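Local coordinates for protein enoyl-CoA hydratase (Geobacillus kaustophilus, PDB 2PPY) that probably catalyses the hydration of enoyl-CoA thioesters in fatty acid beta-oxidation, as a hexameric member of the crotonase family, at residues I97-Q102 with I219-E224; Q152-L157 with I181-R186; N206-A211 with S244-E249. All coordinates share one frame; numbering follows the deposited sequence.

Contact 1. Residues I97-Q102 with I219-E224; sequences IARSPQ and IMNGKE
Asn221 carries its CG anti to its own carbonyl carbon (chi1 -63°), and this brings the carboxamide up beside the last turn of helix 80-99, where ND2 lies 3.2 Å from the carbonyl O of Ala98. The hydrogen bond is weak, bent to 135° at the proton, and the same ND2 also donates to the carbonyl O of Leu217 in its own helix. One amide nitrogen is thus divided between two carbonyls on two helices, a task for which asparagine, short and with two N-H groups, is well suited. The other end of the amide works through water: a water molecule accepts from Arg99 NE at 2.9 Å, in the plane of the guanidinium, and lies 3.2 Å from Asn221 OD1, to which it can donate, though other acceptors compete for its protons.

Beside this polar link, the methyl CB of Ala98 meets CB of Met220, a selenomethionine, at 4.0 Å, and the small alanine lets the backbones come within 5.7 Å between the CA atoms of Ala98 and Met220. The bent Met220 chain also packs on Tyr160 of a second subunit. Arg99 turns its charged end to other chains, to Asn228 of a third subunit and in a salt bridge to Glu92 of a fourth. The arrangement is a close helix-to-helix contact that joins the spiral core of the crotonase fold to its C-terminal helical region, where several subunits of the hexamer converge.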
ATOM      1  N   ILE A  97      -5.212   1.548 -20.617  1.00 12.79           N
ATOM      2  CA  ILE A  97      -4.390   0.539 -21.278  1.00 15.97           C
ATOM      3  C   ILE A  97      -4.001  -0.628 -20.362  1.00 17.30           C
ATOM      4  O   ILE A  97      -4.120  -1.793 -20.746  1.00 23.78           O
ATOM      5  CB  ILE A  97      -3.104   1.184 -21.868  1.00 15.63           C
ATOM      6  CG1 ILE A  97      -3.491   2.202 -22.943  1.00 11.78           C
ATOM      7  CG2 ILE A  97      -2.201   0.113 -22.471  1.00 16.83           C
ATOM      8  CD1 ILE A  97      -2.329   2.980 -23.510  1.00 14.39           C
ATOM      9  N   ALA A  98      -3.540  -0.321 -19.155  1.00 13.08           N
ATOM     10  CA  ALA A  98      -3.144  -1.361 -18.212  1.00 14.95           C
ATOM     11  C   ALA A  98      -4.321  -2.259 -17.831  1.00 14.71           C
ATOM     12  O   ALA A  98      -4.125  -3.395 -17.411  1.00 14.15           O
ATOM     13  CB  ALA A  98      -2.546  -0.729 -16.960  1.00 15.00           C
ATOM     14  N   ARG A  99      -5.540  -1.748 -17.979  1.00 13.72           N
ATOM     15  CA  ARG A  99      -6.730  -2.516 -17.640  1.00 15.51           C
ATOM     16  C   ARG A  99      -7.309  -3.275 -18.831  1.00 14.53           C
ATOM     17  O   ARG A  99      -8.207  -4.100 -18.656  1.00 17.97           O
ATOM     18  CB  ARG A  99      -7.812  -1.591 -17.067  1.00  9.91           C
ATOM     19  CG  ARG A  99      -7.341  -0.728 -15.914  1.00 15.92           C
ATOM     20  CD  ARG A  99      -8.488   0.043 -15.276  1.00  9.79           C
ATOM     21  NE  ARG A  99      -7.991   1.065 -14.358  1.00  6.39           N
ATOM     22  CZ  ARG A  99      -8.107   2.374 -14.561  1.00 14.55           C
ATOM     23  NH1 ARG A  99      -8.716   2.835 -15.650  1.00  9.75           N
ATOM     24  NH2 ARG A  99      -7.597   3.224 -13.682  1.00 10.66           N
ATOM     25  N   SER A 100      -6.806  -2.992 -20.033  1.00 13.35           N
ATOM     26  CA  SER A 100      -7.296  -3.637 -21.257  1.00 14.50           C
ATOM     27  C   SER A 100      -6.763  -5.053 -21.493  1.00 18.10           C
ATOM     28  O   SER A 100      -5.629  -5.371 -21.140  1.00 16.29           O
ATOM     29  CB  SER A 100      -6.965  -2.764 -22.471  1.00 17.67           C
ATOM     30  OG  SER A 100      -7.571  -1.487 -22.361  1.00 16.06           O
ATOM     31  N   PRO A 101      -7.576  -5.919 -22.121  1.00 20.45           N
ATOM     32  CA  PRO A 101      -7.169  -7.299 -22.397  1.00 21.62           C
ATOM     33  C   PRO A 101      -6.010  -7.398 -23.380  1.00 20.56           C
ATOM     34  O   PRO A 101      -5.197  -8.317 -23.289  1.00 24.06           O
ATOM     35  CB  PRO A 101      -8.439  -7.938 -22.972  1.00 22.53           C
ATOM     36  CG  PRO A 101      -9.546  -7.072 -22.469  1.00 23.53           C
ATOM     37  CD  PRO A 101      -8.957  -5.690 -22.571  1.00 24.63           C
ATOM     38  N   GLN A 102      -5.946  -6.459 -24.324  1.00 18.37           N
ATOM     39  CA  GLN A 102      -4.897  -6.458 -25.344  1.00 20.88           C
ATOM     40  C   GLN A 102      -3.557  -5.982 -24.823  1.00 24.06           C
ATOM     41  O   GLN A 102      -3.490  -5.150 -23.918  1.00 17.80           O
ATOM     42  CB  GLN A 102      -5.253  -5.540 -26.524  1.00 24.05           C
ATOM     43  CG  GLN A 102      -6.472  -5.908 -27.340  1.00 24.19           C
ATOM     44  CD  GLN A 102      -7.762  -5.497 -26.672  1.00 27.48           C
ATOM     45  OE1 GLN A 102      -7.790  -4.563 -25.865  1.00 19.80           O
ATOM     46  NE2 GLN A 102      -8.848  -6.179 -27.020  1.00 18.85           N
ATOM     47  N   ILE A 219       0.285  -8.772 -14.238  1.00 15.10           N
ATOM     48  CA  ILE A 219       1.461  -7.963 -13.940  1.00 15.23           C
ATOM     49  C   ILE A 219       1.218  -6.458 -13.822  1.00 16.41           C
ATOM     50  O   ILE A 219       1.673  -5.831 -12.867  1.00 18.38           O
ATOM     51  CB  ILE A 219       2.560  -8.209 -14.991  1.00 21.81           C
ATOM     52  CG1 ILE A 219       2.960  -9.689 -14.979  1.00 18.17           C
ATOM     53  CG2 ILE A 219       3.770  -7.319 -14.710  1.00 16.16           C
ATOM     54  CD1 ILE A 219       3.934 -10.066 -16.081  1.00 21.92           C
HETATM   55  N   MSE A 220       0.501  -5.879 -14.777  1.00 14.47           N
HETATM   56  CA  MSE A 220       0.257  -4.441 -14.747  1.00 20.28           C
HETATM   57  C   MSE A 220      -0.582  -3.972 -13.560  1.00 17.51           C
HETATM   58  O   MSE A 220      -0.343  -2.897 -13.015  1.00 19.69           O
HETATM   59  CB  MSE A 220      -0.386  -3.987 -16.061  1.00 16.34           C
HETATM   60  CG  MSE A 220       0.490  -4.236 -17.288  1.00 19.36           C
HETATM   61 SE   MSE A 220       2.322  -3.622 -17.044  1.00 30.34          SE
HETATM   62  CE  MSE A 220       1.944  -1.786 -16.545  1.00 19.42           C
ATOM     63  N   ASN A 221      -1.560  -4.776 -13.158  1.00 14.66           N
ATOM     64  CA  ASN A 221      -2.413  -4.413 -12.031  1.00 14.30           C
ATOM     65  C   ASN A 221      -1.924  -5.053 -10.736  1.00 12.79           C
ATOM     66  O   ASN A 221      -2.177  -4.540  -9.648  1.00 15.30           O
ATOM     67  CB  ASN A 221      -3.859  -4.827 -12.319  1.00 15.06           C
ATOM     68  CG  ASN A 221      -4.443  -4.100 -13.525  1.00 21.16           C
ATOM     69  OD1 ASN A 221      -4.668  -2.884 -13.489  1.00 18.16           O
ATOM     70  ND2 ASN A 221      -4.683  -4.839 -14.601  1.00 19.67           N
ATOM     71  N   GLY A 222      -1.216  -6.173 -10.855  1.00  9.68           N
ATOM     72  CA  GLY A 222      -0.706  -6.844  -9.672  1.00  9.60           C
ATOM     73  C   GLY A 222       0.480  -6.123  -9.054  1.00 12.82           C
ATOM     74  O   GLY A 222       0.759  -6.275  -7.865  1.00 11.35           O
ATOM     75  N   LYS A 223       1.181  -5.320  -9.849  1.00 12.30           N
ATOM     76  CA  LYS A 223       2.338  -4.612  -9.322  1.00 14.82           C
ATOM     77  C   LYS A 223       1.945  -3.520  -8.334  1.00  9.26           C
ATOM     78  O   LYS A 223       2.788  -3.013  -7.610  1.00 19.02           O
ATOM     79  CB  LYS A 223       3.185  -4.030 -10.465  1.00 18.26           C
ATOM     80  CG  LYS A 223       2.563  -2.898 -11.256  1.00 17.67           C
ATOM     81  CD  LYS A 223       3.522  -2.449 -12.355  1.00 16.58           C
ATOM     82  CE  LYS A 223       3.075  -1.152 -12.990  1.00 14.70           C
ATOM     83  NZ  LYS A 223       3.177  -0.026 -12.019  1.00 17.16           N
ATOM     84  N   GLU A 224       0.662  -3.178  -8.298  1.00 15.74           N
ATOM     85  CA  GLU A 224       0.151  -2.151  -7.389  1.00 12.68           C
ATOM     86  C   GLU A 224      -0.293  -2.738  -6.055  1.00 16.51           C
ATOM     87  O   GLU A 224      -0.648  -1.995  -5.137  1.00 18.57           O
ATOM     88  CB  GLU A 224      -1.054  -1.436  -8.003  1.00 15.84           C
ATOM     89  CG  GLU A 224      -0.805  -0.787  -9.347  1.00 15.52           C
ATOM     90  CD  GLU A 224       0.309   0.229  -9.301  1.00 20.62           C
ATOM     91  OE1 GLU A 224       0.394   0.978  -8.303  1.00 26.09           O
ATOM     92  OE2 GLU A 224       1.093   0.290 -10.269  1.00 19.85           O
TER
HETATM   93  O   HOH W   1      -6.885  -0.800 -12.473  1.00 20.17           O

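Contact 2. Residues Q152-L157 with I181-R186; sequences QRLARL and IGLVNR
Leu157 and Leu154, one turn apart on helix 150-158, form the apolar part of the contact, both meeting one branch of Leu183. CD2 of Leu183 lies 4.0 Å from CD2 of Leu157 and again 4.0 Å from CD1 of Leu154, so a single methyl is shared by two leucines. In both helix residues CG stands anti to the backbone N (chi1 -177° in Leu157), which carries the branched ends out toward the loop. Leu117 and Leu121 of helix 115-121 pack on Leu183 as well.

A second kind of contact is between hydrocarbon and backbone carbonyls. CG of Leu157 rests 3.6 Å from the O of Gly182, and its CD2 is 3.7 Å from the O of Leu183; this is van der Waals packing, while the Leu183 carbonyl is hydrogen-bonded by Arg126 NE.

The polar bonds run within each segment, to other parts of the chain, or to other subunits. Arg156 NH1 donates to the O of Gln152 at 3.0 Å, and its NH2 reaches Gly222 of a neighbouring subunit.

Gly182 suits its place because at its positive phi (84°) a CB would jam against the preceding carbonyl O. With two bonds back into the last turn of helix 175-181 this makes a Schellman motif, after which the loop turns toward strand 186-188, outermost within this chain in the main sheet of the crotonase fold.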
ATOM      1  N   GLN A 152       5.642   9.673 -12.519  1.00 14.90           N
ATOM      2  CA  GLN A 152       5.318   8.443 -11.823  1.00 12.50           C
ATOM      3  C   GLN A 152       5.684   7.148 -12.552  1.00 13.99           C
ATOM      4  O   GLN A 152       6.294   6.255 -11.963  1.00 11.98           O
ATOM      5  CB  GLN A 152       3.829   8.449 -11.462  1.00 13.02           C
ATOM      6  CG  GLN A 152       3.442   9.612 -10.553  1.00 15.04           C
ATOM      7  CD  GLN A 152       4.411   9.780  -9.378  1.00 13.58           C
ATOM      8  OE1 GLN A 152       5.093  10.797  -9.261  1.00 22.80           O
ATOM      9  NE2 GLN A 152       4.473   8.777  -8.513  1.00  9.22           N
ATOM     10  N   ARG A 153       5.318   7.038 -13.826  1.00 14.56           N
ATOM     11  CA  ARG A 153       5.628   5.827 -14.571  1.00  9.62           C
ATOM     12  C   ARG A 153       7.118   5.697 -14.872  1.00 10.73           C
ATOM     13  O   ARG A 153       7.665   4.592 -14.840  1.00 13.39           O
ATOM     14  CB  ARG A 153       4.808   5.754 -15.866  1.00  6.22           C
ATOM     15  CG  ARG A 153       3.297   5.567 -15.643  1.00  9.46           C
ATOM     16  CD  ARG A 153       2.610   5.003 -16.891  1.00  9.82           C
ATOM     17  NE  ARG A 153       1.207   4.666 -16.652  1.00 13.32           N
ATOM     18  CZ  ARG A 153       0.213   5.549 -16.634  1.00 16.86           C
ATOM     19  NH1 ARG A 153       0.456   6.834 -16.851  1.00 13.08           N
ATOM     20  NH2 ARG A 153      -1.027   5.150 -16.377  1.00 11.56           N
ATOM     21  N   LEU A 154       7.789   6.810 -15.153  1.00  9.58           N
ATOM     22  CA  LEU A 154       9.226   6.744 -15.428  1.00 13.21           C
ATOM     23  C   LEU A 154       9.967   6.228 -14.195  1.00 12.32           C
ATOM     24  O   LEU A 154      10.853   5.383 -14.303  1.00 11.61           O
ATOM     25  CB  LEU A 154       9.794   8.119 -15.807  1.00 14.74           C
ATOM     26  CG  LEU A 154      11.231   8.074 -16.356  1.00 18.09           C
ATOM     27  CD1 LEU A 154      11.271   7.188 -17.596  1.00 17.85           C
ATOM     28  CD2 LEU A 154      11.710   9.474 -16.701  1.00 17.34           C
ATOM     29  N   ALA A 155       9.594   6.741 -13.026  1.00 10.18           N
ATOM     30  CA  ALA A 155      10.231   6.338 -11.780  1.00 12.22           C
ATOM     31  C   ALA A 155      10.047   4.851 -11.515  1.00 11.21           C
ATOM     32  O   ALA A 155      10.981   4.172 -11.097  1.00 11.97           O
ATOM     33  CB  ALA A 155       9.671   7.154 -10.610  1.00  7.88           C
ATOM     34  N   ARG A 156       8.842   4.350 -11.760  1.00  9.41           N
ATOM     35  CA  ARG A 156       8.543   2.943 -11.541  1.00 14.79           C
ATOM     36  C   ARG A 156       9.222   2.052 -12.574  1.00 13.76           C
ATOM     37  O   ARG A 156       9.599   0.922 -12.274  1.00 18.25           O
ATOM     38  CB  ARG A 156       7.024   2.712 -11.565  1.00 10.98           C
ATOM     39  CG  ARG A 156       6.300   3.279 -10.331  1.00 15.54           C
ATOM     40  CD  ARG A 156       4.780   3.320 -10.505  1.00  7.26           C
ATOM     41  NE  ARG A 156       4.097   3.741  -9.280  1.00 16.95           N
ATOM     42  CZ  ARG A 156       4.193   4.951  -8.733  1.00 12.84           C
ATOM     43  NH1 ARG A 156       4.945   5.885  -9.299  1.00  9.89           N
ATOM     44  NH2 ARG A 156       3.545   5.228  -7.608  1.00  4.33           N
ATOM     45  N   LEU A 157       9.393   2.562 -13.787  1.00 16.11           N
ATOM     46  CA  LEU A 157      10.021   1.768 -14.836  1.00 14.53           C
ATOM     47  C   LEU A 157      11.545   1.707 -14.738  1.00 15.17           C
ATOM     48  O   LEU A 157      12.117   0.617 -14.744  1.00 16.48           O
ATOM     49  CB  LEU A 157       9.626   2.293 -16.222  1.00 12.83           C
ATOM     50  CG  LEU A 157      10.162   1.497 -17.421  1.00 13.80           C
ATOM     51  CD1 LEU A 157       9.587   0.084 -17.404  1.00 10.49           C
ATOM     52  CD2 LEU A 157       9.788   2.199 -18.720  1.00 10.69           C
ATOM     53  N   ILE A 181      18.867   1.397 -19.696  1.00 19.80           N
ATOM     54  CA  ILE A 181      18.242   1.708 -18.412  1.00 18.29           C
ATOM     55  C   ILE A 181      16.844   1.096 -18.289  1.00 17.81           C
ATOM     56  O   ILE A 181      16.161   1.283 -17.280  1.00 18.19           O
ATOM     57  CB  ILE A 181      18.149   3.226 -18.157  1.00 14.71           C
ATOM     58  CG1 ILE A 181      17.215   3.881 -19.177  1.00  5.29           C
ATOM     59  CG2 ILE A 181      19.536   3.842 -18.207  1.00 17.50           C
ATOM     60  CD1 ILE A 181      16.952   5.360 -18.894  1.00 11.91           C
ATOM     61  N   GLY A 182      16.427   0.362 -19.316  1.00 15.04           N
ATOM     62  CA  GLY A 182      15.121  -0.274 -19.289  1.00 14.43           C
ATOM     63  C   GLY A 182      13.958   0.604 -19.716  1.00 14.36           C
ATOM     64  O   GLY A 182      12.804   0.260 -19.468  1.00 16.11           O
ATOM     65  N   LEU A 183      14.249   1.730 -20.360  1.00 12.88           N
ATOM     66  CA  LEU A 183      13.196   2.637 -20.817  1.00 13.57           C
ATOM     67  C   LEU A 183      12.421   2.024 -21.987  1.00 13.58           C
ATOM     68  O   LEU A 183      11.229   2.280 -22.154  1.00 17.38           O
ATOM     69  CB  LEU A 183      13.795   3.977 -21.246  1.00 10.69           C
ATOM     70  CG  LEU A 183      13.008   5.246 -20.895  1.00 16.55           C
ATOM     71  CD1 LEU A 183      13.427   6.353 -21.848  1.00 10.84           C
ATOM     72  CD2 LEU A 183      11.515   5.019 -20.991  1.00  9.51           C
ATOM     73  N   VAL A 184      13.111   1.242 -22.815  1.00 17.57           N
ATOM     74  CA  VAL A 184      12.475   0.554 -23.942  1.00 12.55           C
ATOM     75  C   VAL A 184      12.834  -0.910 -23.774  1.00 13.44           C
ATOM     76  O   VAL A 184      13.813  -1.222 -23.091  1.00 14.01           O
ATOM     77  CB  VAL A 184      12.994   1.056 -25.325  1.00 13.14           C
ATOM     78  CG1 VAL A 184      12.703   2.542 -25.474  1.00  6.51           C
ATOM     79  CG2 VAL A 184      14.495   0.776 -25.478  1.00 10.59           C
ATOM     80  N   ASN A 185      12.051  -1.803 -24.377  1.00 12.86           N
ATOM     81  CA  ASN A 185      12.306  -3.243 -24.276  1.00 15.14           C
ATOM     82  C   ASN A 185      13.128  -3.804 -25.432  1.00 18.45           C
ATOM     83  O   ASN A 185      13.740  -4.864 -25.307  1.00 17.31           O
ATOM     84  CB  ASN A 185      10.990  -4.018 -24.212  1.00 14.39           C
ATOM     85  CG  ASN A 185      10.066  -3.500 -23.136  1.00 20.64           C
ATOM     86  OD1 ASN A 185       9.395  -2.483 -23.315  1.00 17.82           O
ATOM     87  ND2 ASN A 185      10.034  -4.194 -22.003  1.00 18.03           N
ATOM     88  N   ARG A 186      13.126  -3.101 -26.556  1.00 14.54           N
ATOM     89  CA  ARG A 186      13.863  -3.542 -27.735  1.00 16.29           C
ATOM     90  C   ARG A 186      14.317  -2.362 -28.571  1.00 17.43           C
ATOM     91  O   ARG A 186      13.647  -1.333 -28.627  1.00 17.63           O
ATOM     92  CB  ARG A 186      12.980  -4.412 -28.633  1.00 13.72           C
ATOM     93  CG  ARG A 186      12.454  -5.685 -28.021  1.00 20.63           C
ATOM     94  CD  ARG A 186      13.393  -6.845 -28.253  1.00 11.82           C
ATOM     95  NE  ARG A 186      12.737  -8.106 -27.925  1.00 24.10           N
ATOM     96  CZ  ARG A 186      12.333  -8.442 -26.705  1.00 24.65           C
ATOM     97  NH1 ARG A 186      12.525  -7.611 -25.686  1.00 23.53           N
ATOM     98  NH2 ARG A 186      11.723  -9.600 -26.507  1.00 18.09           N
TER

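Contact 3. Residues N206-A211 with S244-E249; sequences NSATYA and SEDAKE
Ala208, an alanine at the N-cap position of helix 209-222 and the centre of an inverse gamma turn, faces the carboxylate of Asp246 across the contact. A polar side chain often fills such a cap, but here the residue is apolar, and the carboxylate meets its carbons: OD2 of Asp246 lies 3.8 Å from CA of Ala208 and 4.1 Å from its CB, a packing contact. The carboxylate finds its polar partners in the C-terminal tail, OD1 accepting from the backbone N of Lys263 and OD2 from that of Gly264, while Trp262 covers both Ala208 and Asp246.

Tyr210 makes the second half of the contact. Its chi1 of -168° swings the ring away from the backbone N and out toward the start of helix 245-255, where an edge meets Ser244. CB of the serine sits near the ring plane, 3.5 Å from CD2 and 3.6 Å from CE2 of Tyr210. The hydroxyl of Ser244 serves its own helix: OG accepts weakly from Ala247 N at 3.3 Å as the N-cap, and is also hydrogen-bonded to the carbonyl O of Leu241. Serine fits because its short side chain can cap while offering a carbon to the ring.

The chemistry implies that van der Waals contacts, ring edge on methylene and carboxylate oxygen on alanine carbons, join the two helix starts, while the buried carboxylate is satisfied by backbone N-H groups that tie the C-terminal tail to helix 245-255.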
ATOM      1  N   ASN A 206      -0.829 -15.283 -32.412  1.00 35.40           N
ATOM      2  CA  ASN A 206      -0.908 -16.676 -32.833  1.00 35.83           C
ATOM      3  C   ASN A 206      -0.733 -17.688 -31.713  1.00 35.20           C
ATOM      4  O   ASN A 206      -0.716 -18.890 -31.966  1.00 39.48           O
ATOM      5  CB  ASN A 206       0.127 -16.955 -33.919  1.00 38.46           C
ATOM      6  CG  ASN A 206      -0.295 -16.422 -35.263  1.00 43.17           C
ATOM      7  OD1 ASN A 206      -1.294 -16.866 -35.826  1.00 52.63           O
ATOM      8  ND2 ASN A 206       0.457 -15.461 -35.784  1.00 46.78           N
ATOM      9  N   SER A 207      -0.597 -17.215 -30.481  1.00 31.37           N
ATOM     10  CA  SER A 207      -0.427 -18.125 -29.355  1.00 29.60           C
ATOM     11  C   SER A 207      -1.694 -18.173 -28.506  1.00 28.63           C
ATOM     12  O   SER A 207      -2.778 -17.819 -28.975  1.00 25.61           O
ATOM     13  CB  SER A 207       0.773 -17.693 -28.501  1.00 31.62           C
ATOM     14  OG  SER A 207       0.634 -16.357 -28.048  1.00 26.60           O
ATOM     15  N   ALA A 208      -1.559 -18.630 -27.265  1.00 30.36           N
ATOM     16  CA  ALA A 208      -2.695 -18.709 -26.356  1.00 24.18           C
ATOM     17  C   ALA A 208      -2.965 -17.292 -25.866  1.00 28.66           C
ATOM     18  O   ALA A 208      -2.565 -16.912 -24.763  1.00 30.06           O
ATOM     19  CB  ALA A 208      -2.368 -19.627 -25.186  1.00 26.88           C
ATOM     20  N   THR A 209      -3.654 -16.520 -26.698  1.00 27.23           N
ATOM     21  CA  THR A 209      -3.959 -15.129 -26.404  1.00 24.76           C
ATOM     22  C   THR A 209      -4.723 -14.859 -25.108  1.00 23.75           C
ATOM     23  O   THR A 209      -4.631 -13.761 -24.553  1.00 25.38           O
ATOM     24  CB  THR A 209      -4.698 -14.477 -27.597  1.00 21.01           C
ATOM     25  OG1 THR A 209      -5.934 -15.159 -27.840  1.00 19.02           O
ATOM     26  CG2 THR A 209      -3.835 -14.561 -28.850  1.00 19.42           C
ATOM     27  N   TYR A 210      -5.472 -15.842 -24.620  1.00 23.42           N
ATOM     28  CA  TYR A 210      -6.215 -15.664 -23.373  1.00 20.01           C
ATOM     29  C   TYR A 210      -5.193 -15.664 -22.239  1.00 21.69           C
ATOM     30  O   TYR A 210      -5.314 -14.914 -21.272  1.00 23.56           O
ATOM     31  CB  TYR A 210      -7.214 -16.805 -23.183  1.00 22.31           C
ATOM     32  CG  TYR A 210      -8.239 -16.602 -22.082  1.00 19.37           C
ATOM     33  CD1 TYR A 210      -8.383 -15.371 -21.441  1.00 24.29           C
ATOM     34  CD2 TYR A 210      -9.100 -17.635 -21.714  1.00 23.74           C
ATOM     35  CE1 TYR A 210      -9.358 -15.177 -20.468  1.00 21.90           C
ATOM     36  CE2 TYR A 210     -10.080 -17.451 -20.746  1.00 25.28           C
ATOM     37  CZ  TYR A 210     -10.205 -16.222 -20.128  1.00 28.11           C
ATOM     38  OH  TYR A 210     -11.184 -16.038 -19.180  1.00 30.19           O
ATOM     39  N   ALA A 211      -4.179 -16.511 -22.377  1.00 22.25           N
ATOM     40  CA  ALA A 211      -3.120 -16.603 -21.383  1.00 21.57           C
ATOM     41  C   ALA A 211      -2.297 -15.324 -21.455  1.00 20.49           C
ATOM     42  O   ALA A 211      -1.966 -14.727 -20.432  1.00 25.15           O
ATOM     43  CB  ALA A 211      -2.235 -17.816 -21.663  1.00 13.65           C
ATOM     44  N   SER A 244     -10.404 -22.491 -19.280  1.00 29.46           N
ATOM     45  CA  SER A 244     -10.534 -22.168 -20.699  1.00 30.95           C
ATOM     46  C   SER A 244     -10.280 -23.380 -21.586  1.00 35.37           C
ATOM     47  O   SER A 244      -9.788 -24.413 -21.126  1.00 35.08           O
ATOM     48  CB  SER A 244      -9.568 -21.043 -21.094  1.00 28.76           C
ATOM     49  OG  SER A 244      -8.225 -21.505 -21.168  1.00 25.55           O
ATOM     50  N   GLU A 245     -10.609 -23.240 -22.866  1.00 39.00           N
ATOM     51  CA  GLU A 245     -10.422 -24.318 -23.825  1.00 40.79           C
ATOM     52  C   GLU A 245      -8.968 -24.410 -24.266  1.00 39.38           C
ATOM     53  O   GLU A 245      -8.449 -25.502 -24.498  1.00 42.10           O
ATOM     54  CB  GLU A 245     -11.331 -24.101 -25.035  1.00 47.21           C
ATOM     55  CG  GLU A 245     -12.809 -24.215 -24.699  1.00 61.11           C
ATOM     56  CD  GLU A 245     -13.707 -23.854 -25.863  1.00 69.49           C
ATOM     57  OE1 GLU A 245     -13.533 -24.435 -26.956  1.00 75.19           O
ATOM     58  OE2 GLU A 245     -14.592 -22.991 -25.682  1.00 72.18           O
ATOM     59  N   ASP A 246      -8.307 -23.265 -24.376  1.00 34.07           N
ATOM     60  CA  ASP A 246      -6.911 -23.250 -24.788  1.00 33.66           C
ATOM     61  C   ASP A 246      -6.037 -24.011 -23.804  1.00 31.43           C
ATOM     62  O   ASP A 246      -5.062 -24.645 -24.198  1.00 30.02           O
ATOM     63  CB  ASP A 246      -6.419 -21.808 -24.927  1.00 39.50           C
ATOM     64  CG  ASP A 246      -6.877 -21.163 -26.218  1.00 40.68           C
ATOM     65  OD1 ASP A 246      -7.984 -21.498 -26.689  1.00 43.12           O
ATOM     66  OD2 ASP A 246      -6.137 -20.315 -26.757  1.00 43.75           O
ATOM     67  N   ALA A 247      -6.388 -23.946 -22.521  1.00 31.88           N
ATOM     68  CA  ALA A 247      -5.633 -24.644 -21.483  1.00 32.05           C
ATOM     69  C   ALA A 247      -5.751 -26.142 -21.729  1.00 30.40           C
ATOM     70  O   ALA A 247      -4.755 -26.868 -21.733  1.00 31.64           O
ATOM     71  CB  ALA A 247      -6.183 -24.294 -20.103  1.00 25.33           C
ATOM     72  N   LYS A 248      -6.984 -26.595 -21.927  1.00 35.67           N
ATOM     73  CA  LYS A 248      -7.256 -27.998 -22.204  1.00 36.29           C
ATOM     74  C   LYS A 248      -6.410 -28.378 -23.414  1.00 36.72           C
ATOM     75  O   LYS A 248      -5.603 -29.306 -23.364  1.00 33.71           O
ATOM     76  CB  LYS A 248      -8.740 -28.187 -22.528  1.00 42.79           C
ATOM     77  CG  LYS A 248      -9.691 -27.916 -21.367  1.00 55.84           C
ATOM     78  CD  LYS A 248     -11.112 -27.666 -21.871  1.00 69.34           C
ATOM     79  CE  LYS A 248     -12.165 -27.878 -20.782  1.00 74.62           C
ATOM     80  NZ  LYS A 248     -11.945 -27.055 -19.559  1.00 74.33           N
ATOM     81  N   GLU A 249      -6.597 -27.628 -24.494  1.00 34.79           N
ATOM     82  CA  GLU A 249      -5.875 -27.841 -25.742  1.00 38.27           C
ATOM     83  C   GLU A 249      -4.361 -27.798 -25.553  1.00 39.90           C
ATOM     84  O   GLU A 249      -3.640 -28.653 -26.063  1.00 43.77           O
ATOM     85  CB  GLU A 249      -6.295 -26.774 -26.758  1.00 38.09           C
ATOM     86  CG  GLU A 249      -5.562 -26.826 -28.089  1.00 41.94           C
ATOM     87  CD  GLU A 249      -5.746 -28.146 -28.813  1.00 48.79           C
ATOM     88  OE1 GLU A 249      -6.896 -28.634 -28.882  1.00 53.53           O
ATOM     89  OE2 GLU A 249      -4.745 -28.690 -29.323  1.00 44.13           O
TER

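Contacts 1 and 3 both use helix 209-222, its final turn in contact 1 and its start in contact 3, and their segments alternate along the chain. Contact 2 is nested within the loop closed by contact 1 and touches it, Lys223 NZ lying 4.0 Å from Arg156 CD. Contacts 1 and 3 are buried and contact 2 partly so, yet the centre of contact 3 lies about 23 Å from the chain centre, against about 11 and 12 Å for the centres of the others; its burial includes packing on a second subunit, which all three contacts touch. Their chemistry differs: a shared amide and water in contact 1, leucine packing in contact 2, aromatic edge and carboxylate against carbon in contact 3.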